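Local structure of spectinomycin phosphotransferase (Legionella pneumophila, 3I1A) at residues A[12-17]-A[95-100]; A[64-69]-A[78-83]. The protein is an antibiotic resistance factor that phosphorylates spectinomycin, probably taking the phosphate from a magnesium-bound nucleotide. One frame throughout, in Å; residues are numbered along the deposited sequence.

In the fold
Contact 1 packs helix 10-19 on strand 95-101 of the five-stranded antiparallel sheet in the N-terminal lobe of a kinase-like fold. Contact 2 packs helix 61-71 against the loop before strand 90-91. The segments of contact 2 both fall between those of contact 1 along the chain. The two centres are 15 Å apart. The contacts meet where I81 N lies 2.6 Å from A99 O, a probable hydrogen bond, and where Y100 packs on P80. The loop 78-83 is thus joined to the strand that runs on to P101. P101 and K52 bind ADP in this protein, so both contacts belong to the framework of the nucleotide-binding lobe.

Contact 1: A[12-17]-A[95-100]; sequences IELLKV and FKIIAY
L14 on helix 10-19 and I97 on strand 95-101 are the residues whose CA atoms come closest across the contact, 8.8 Å apart. Both CA-CB bonds point across the interface. CD1 of I97 does most of the touching. It lies 3.8 Å from L14 CB and 4.0 Å from L14 CD1, so it rests against the base and one branch of the leucine. The side chains cross at a slant. In I97, chi1 of -66° sets CG1 beside the backbone N, and the extended chi2 (-177°) carries CD1 on to the helix. L14 CD1 also reaches the edge of the F95 ring, near its plane, at 4.5 Å from F95 CZ. This is a looser contact. L15 comes in at the flank. Its CD2 lies 4.6 Å from A99 CB.

I97 and A99 also touch Y19 of the same helix and I51 of strand 48-55. I98, between them, faces the other way and packs on L63 of helix 61-71. The alternation of side chains along the strand therefore serves a helix on each face of the sheet. I97 lies about 7 Å from K52, an ADP-binding residue, measured between side chains. No hydrogen bond crosses between the segments. Helix 10-19 is held here by dispersion and the burial of apolar groups.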
loop_
_atom_site.group_PDB
_atom_site.type_symbol
_atom_site.label_atom_id
_atom_site.label_comp_id
_atom_site.label_asym_id
_atom_site.label_seq_id
_atom_site.Cartn_x
_atom_site.Cartn_y
_atom_site.Cartn_z
ATOM N N ILE A 12 22.691 -19.191 7.701
ATOM C CA ILE A 12 22.663 -20.134 8.794
ATOM C C ILE A 12 23.453 -19.529 9.926
ATOM O O ILE A 12 22.937 -19.410 11.034
ATOM C CB ILE A 12 23.254 -21.500 8.414
ATOM C CG1 ILE A 12 22.379 -22.155 7.341
ATOM C CG2 ILE A 12 23.332 -22.393 9.652
ATOM C CD1 ILE A 12 22.930 -23.470 6.832
ATOM N N GLU A 13 24.690 -19.119 9.646
ATOM C CA GLU A 13 25.516 -18.513 10.686
ATOM C C GLU A 13 24.890 -17.257 11.258
ATOM O O GLU A 13 24.864 -17.075 12.465
ATOM C CB GLU A 13 26.918 -18.147 10.158
ATOM C CG GLU A 13 27.760 -17.315 11.168
ATOM C CD GLU A 13 29.151 -16.902 10.641
ATOM O OE1 GLU A 13 29.955 -17.801 10.286
ATOM O OE2 GLU A 13 29.451 -15.680 10.597
ATOM N N LEU A 14 24.408 -16.367 10.393
ATOM C CA LEU A 14 23.819 -15.120 10.869
ATOM C C LEU A 14 22.555 -15.290 11.716
ATOM O O LEU A 14 22.364 -14.581 12.719
ATOM C CB LEU A 14 23.535 -14.195 9.686
ATOM C CG LEU A 14 24.826 -13.744 8.995
ATOM C CD1 LEU A 14 24.514 -13.137 7.634
ATOM C CD2 LEU A 14 25.536 -12.748 9.877
ATOM N N LEU A 15 21.667 -16.194 11.314
ATOM C CA LEU A 15 20.472 -16.383 12.107
ATOM C C LEU A 15 20.835 -17.018 13.458
ATOM O O LEU A 15 20.227 -16.702 14.475
ATOM C CB LEU A 15 19.448 -17.231 11.333
ATOM C CG LEU A 15 18.884 -16.418 10.141
ATOM C CD1 LEU A 15 17.898 -17.255 9.335
ATOM C CD2 LEU A 15 18.179 -15.176 10.652
ATOM N N LYS A 16 21.836 -17.894 13.486
ATOM C CA LYS A 16 22.204 -18.483 14.773
ATOM C C LYS A 16 22.787 -17.417 15.697
ATOM O O LYS A 16 22.340 -17.239 16.827
ATOM C CB LYS A 16 23.232 -19.603 14.596
ATOM C CG LYS A 16 23.596 -20.305 15.916
ATOM C CD LYS A 16 22.342 -20.793 16.616
ATOM C CE LYS A 16 22.663 -21.596 17.883
ATOM N NZ LYS A 16 23.053 -22.993 17.557
ATOM N N VAL A 17 23.785 -16.705 15.196
ATOM C CA VAL A 17 24.457 -15.661 15.964
ATOM C C VAL A 17 23.544 -14.558 16.491
ATOM O O VAL A 17 23.517 -14.280 17.697
ATOM C CB VAL A 17 25.589 -15.028 15.112
ATOM C CG1 VAL A 17 26.121 -13.746 15.759
ATOM C CG2 VAL A 17 26.723 -16.027 14.948
ATOM N N PHE A 95 24.667 -3.934 5.563
ATOM C CA PHE A 95 23.295 -4.292 5.252
ATOM C C PHE A 95 22.559 -4.686 6.523
ATOM O O PHE A 95 23.170 -4.853 7.585
ATOM C CB PHE A 95 23.224 -5.399 4.191
ATOM C CG PHE A 95 23.748 -6.734 4.645
ATOM C CD1 PHE A 95 22.892 -7.687 5.193
ATOM C CD2 PHE A 95 25.100 -7.036 4.523
ATOM C CE1 PHE A 95 23.378 -8.927 5.616
ATOM C CE2 PHE A 95 25.598 -8.280 4.947
ATOM C CZ PHE A 95 24.730 -9.219 5.493
ATOM N N LYS A 96 21.244 -4.791 6.395
ATOM C CA LYS A 96 20.342 -5.133 7.491
ATOM C C LYS A 96 19.664 -6.472 7.240
ATOM O O LYS A 96 19.414 -6.825 6.091
ATOM C CB LYS A 96 19.211 -4.110 7.563
ATOM C CG LYS A 96 19.555 -2.715 8.003
ATOM C CD LYS A 96 18.237 -1.905 8.090
ATOM C CE LYS A 96 18.479 -0.444 8.451
ATOM N NZ LYS A 96 19.214 0.241 7.350
ATOM N N ILE A 97 19.354 -7.198 8.320
ATOM C CA ILE A 97 18.618 -8.471 8.225
ATOM C C ILE A 97 17.295 -8.221 8.943
ATOM O O ILE A 97 17.299 -7.688 10.047
ATOM C CB ILE A 97 19.287 -9.633 9.023
ATOM C CG1 ILE A 97 20.635 -10.015 8.421
ATOM C CG2 ILE A 97 18.388 -10.884 8.999
ATOM C CD1 ILE A 97 21.295 -11.223 9.132
ATOM N N ILE A 98 16.177 -8.590 8.327
ATOM C CA ILE A 98 14.856 -8.456 8.974
ATOM C C ILE A 98 14.284 -9.839 8.870
ATOM O O ILE A 98 14.071 -10.342 7.758
ATOM C CB ILE A 98 13.862 -7.538 8.221
ATOM C CG1 ILE A 98 14.515 -6.217 7.813
ATOM C CG2 ILE A 98 12.683 -7.238 9.149
ATOM C CD1 ILE A 98 14.674 -5.255 8.918
ATOM N N ALA A 99 14.025 -10.474 10.008
ATOM C CA ALA A 99 13.498 -11.832 9.978
ATOM C C ALA A 99 12.028 -11.894 10.394
ATOM O O ALA A 99 11.616 -11.224 11.342
ATOM C CB ALA A 99 14.343 -12.715 10.889
ATOM N N TYR A 100 11.252 -12.678 9.645
ATOM C CA TYR A 100 9.826 -12.887 9.911
ATOM C C TYR A 100 9.445 -14.349 9.853
ATOM O O TYR A 100 10.103 -15.168 9.192
ATOM C CB TYR A 100 8.926 -12.204 8.869
ATOM C CG TYR A 100 9.009 -10.714 8.789
ATOM C CD1 TYR A 100 9.899 -10.097 7.917
ATOM C CD2 TYR A 100 8.167 -9.908 9.561
ATOM C CE1 TYR A 100 9.951 -8.707 7.802
ATOM C CE2 TYR A 100 8.210 -8.520 9.464
ATOM C CZ TYR A 100 9.099 -7.925 8.583
ATOM O OH TYR A 100 9.137 -6.552 8.461
#

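Contact 2: A[64-69]-A[78-83]; sequences SIIRLL and IFPIHT
I66 meets F79 and P80 where helix 61-71 packs on the loop that follows it. In the kinase-like fold this helix corresponds in position to helix C of protein kinases. Of the I66 side chain, CG2 touches the loop; it stands anti to the backbone N and beside the carbonyl carbon. It lies 3.7 Å from F79 CD2 and 3.8 Å from P80 CD. The methyl is thus shared by the phenyl ring and the proline ring. I66 and F79 run past each other in opposite senses, while I66 and P80 cross.

F79 does not aim its CA-CB bond at the helix. Its chi1 of -64° sets CG beside its own backbone N, and the ring then reaches across to the helix. L69 adds a backbone contact, its C atom 4.4 Å from F79 CE2. H70, the next helix residue, meets the F79 ring edge to face, and it also meets the ring of H82. I66 packs on W231 as well, and a MES molecule, probably from the crystallisation liquor, lies about 4 Å from its side chain. P80 also touches I98 of strand 95-101, which ties the loop to the sheet. The F79 ring turns its edge to I66 O, which lies in the ring plane, 3.6 Å from F79 CE2.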
loop_
_atom_site.group_PDB
_atom_site.type_symbol
_atom_site.label_atom_id
_atom_site.label_comp_id
_atom_site.label_asym_id
_atom_site.label_seq_id
_atom_site.Cartn_x
_atom_site.Cartn_y
_atom_site.Cartn_z
ATOM N N SER A 64 11.005 1.929 11.694
ATOM C CA SER A 64 10.721 2.909 12.740
ATOM C C SER A 64 9.242 2.878 13.110
ATOM O O SER A 64 8.880 2.893 14.283
ATOM C CB SER A 64 11.078 4.315 12.264
ATOM O OG SER A 64 10.775 5.274 13.265
ATOM N N ILE A 65 8.385 2.837 12.097
ATOM C CA ILE A 65 6.951 2.821 12.352
ATOM C C ILE A 65 6.474 1.494 12.931
ATOM O O ILE A 65 5.629 1.496 13.810
ATOM C CB ILE A 65 6.175 3.181 11.075
ATOM C CG1 ILE A 65 6.485 4.636 10.718
ATOM C CG2 ILE A 65 4.671 3.005 11.282
ATOM C CD1 ILE A 65 6.192 5.625 11.854
ATOM N N ILE A 66 7.034 0.387 12.446
ATOM C CA ILE A 66 6.673 -0.943 12.934
ATOM C C ILE A 66 7.022 -1.000 14.415
ATOM O O ILE A 66 6.250 -1.530 15.216
ATOM C CB ILE A 66 7.465 -2.064 12.184
ATOM C CG1 ILE A 66 6.951 -2.203 10.747
ATOM C CG2 ILE A 66 7.338 -3.393 12.919
ATOM C CD1 ILE A 66 5.488 -2.542 10.654
ATOM N N ARG A 67 8.178 -0.444 14.778
ATOM C CA ARG A 67 8.587 -0.436 16.185
ATOM C C ARG A 67 7.635 0.431 17.011
ATOM O O ARG A 67 7.192 0.034 18.093
ATOM C CB ARG A 67 10.019 0.087 16.341
ATOM C CG ARG A 67 10.459 0.106 17.795
ATOM C CD ARG A 67 11.354 1.272 18.103
ATOM N NE ARG A 67 10.627 2.461 18.553
ATOM C CZ ARG A 67 10.317 3.508 17.788
ATOM N NH1 ARG A 67 10.663 3.535 16.500
ATOM N NH2 ARG A 67 9.679 4.545 18.322
ATOM N N LEU A 68 7.290 1.611 16.502
ATOM C CA LEU A 68 6.378 2.486 17.238
ATOM C C LEU A 68 5.035 1.790 17.479
ATOM O O LEU A 68 4.512 1.834 18.587
ATOM C CB LEU A 68 6.167 3.799 16.469
ATOM C CG LEU A 68 5.121 4.774 17.015
ATOM C CD1 LEU A 68 5.498 5.248 18.393
ATOM C CD2 LEU A 68 5.008 5.957 16.070
ATOM N N LEU A 69 4.484 1.135 16.456
ATOM C CA LEU A 69 3.211 0.431 16.632
ATOM C C LEU A 69 3.386 -0.746 17.607
ATOM O O LEU A 69 2.514 -1.017 18.433
ATOM C CB LEU A 69 2.684 -0.071 15.271
ATOM C CG LEU A 69 2.400 1.062 14.272
ATOM C CD1 LEU A 69 2.004 0.491 12.916
ATOM C CD2 LEU A 69 1.330 2.005 14.818
ATOM N N ILE A 78 2.152 -8.169 11.404
ATOM C CA ILE A 78 3.017 -9.338 11.383
ATOM C C ILE A 78 4.367 -8.710 11.676
ATOM O O ILE A 78 5.010 -8.164 10.779
ATOM C CB ILE A 78 3.044 -10.034 10.026
ATOM C CG1 ILE A 78 1.656 -10.619 9.734
ATOM C CG2 ILE A 78 4.101 -11.164 10.046
ATOM C CD1 ILE A 78 1.489 -11.107 8.309
ATOM N N PHE A 79 4.771 -8.757 12.945
ATOM C CA PHE A 79 6.038 -8.167 13.381
ATOM C C PHE A 79 7.238 -9.051 13.110
ATOM O O PHE A 79 7.128 -10.280 13.048
ATOM C CB PHE A 79 6.048 -7.899 14.889
ATOM C CG PHE A 79 5.035 -6.891 15.341
ATOM C CD1 PHE A 79 3.844 -7.296 15.962
ATOM C CD2 PHE A 79 5.273 -5.538 15.155
ATOM C CE1 PHE A 79 2.901 -6.351 16.397
ATOM C CE2 PHE A 79 4.340 -4.590 15.579
ATOM C CZ PHE A 79 3.147 -5.003 16.206
ATOM N N PRO A 80 8.413 -8.422 12.947
ATOM C CA PRO A 80 9.640 -9.173 12.700
ATOM C C PRO A 80 9.935 -9.995 13.940
ATOM O O PRO A 80 9.457 -9.668 15.037
ATOM C CB PRO A 80 10.708 -8.089 12.559
ATOM C CG PRO A 80 9.972 -6.933 11.998
ATOM C CD PRO A 80 8.613 -6.977 12.726
ATOM N N ILE A 81 10.714 -11.054 13.756
ATOM C CA ILE A 81 11.157 -11.874 14.879
ATOM C C ILE A 81 12.207 -10.992 15.582
ATOM O O ILE A 81 13.007 -10.336 14.916
ATOM C CB ILE A 81 11.848 -13.172 14.372
ATOM C CG1 ILE A 81 10.851 -14.052 13.610
ATOM C CG2 ILE A 81 12.464 -13.942 15.547
ATOM C CD1 ILE A 81 9.639 -14.446 14.420
ATOM N N HIS A 82 12.201 -10.951 16.914
ATOM C CA HIS A 82 13.167 -10.146 17.649
ATOM C C HIS A 82 14.560 -10.751 17.612
ATOM O O HIS A 82 14.702 -11.982 17.661
ATOM C CB HIS A 82 12.795 -10.066 19.132
ATOM C CG HIS A 82 11.578 -9.255 19.423
ATOM N ND1 HIS A 82 10.544 -9.106 18.529
ATOM C CD2 HIS A 82 11.195 -8.616 20.553
ATOM C CE1 HIS A 82 9.573 -8.411 19.091
ATOM N NE2 HIS A 82 9.943 -8.101 20.321
ATOM N N THR A 83 15.586 -9.901 17.555
ATOM C CA THR A 83 16.962 -10.387 17.601
ATOM C C THR A 83 17.194 -10.717 19.073
ATOM O O THR A 83 16.338 -10.425 19.900
ATOM C CB THR A 83 17.975 -9.323 17.203
ATOM O OG1 THR A 83 18.031 -8.306 18.220
ATOM C CG2 THR A 83 17.589 -8.709 15.857
#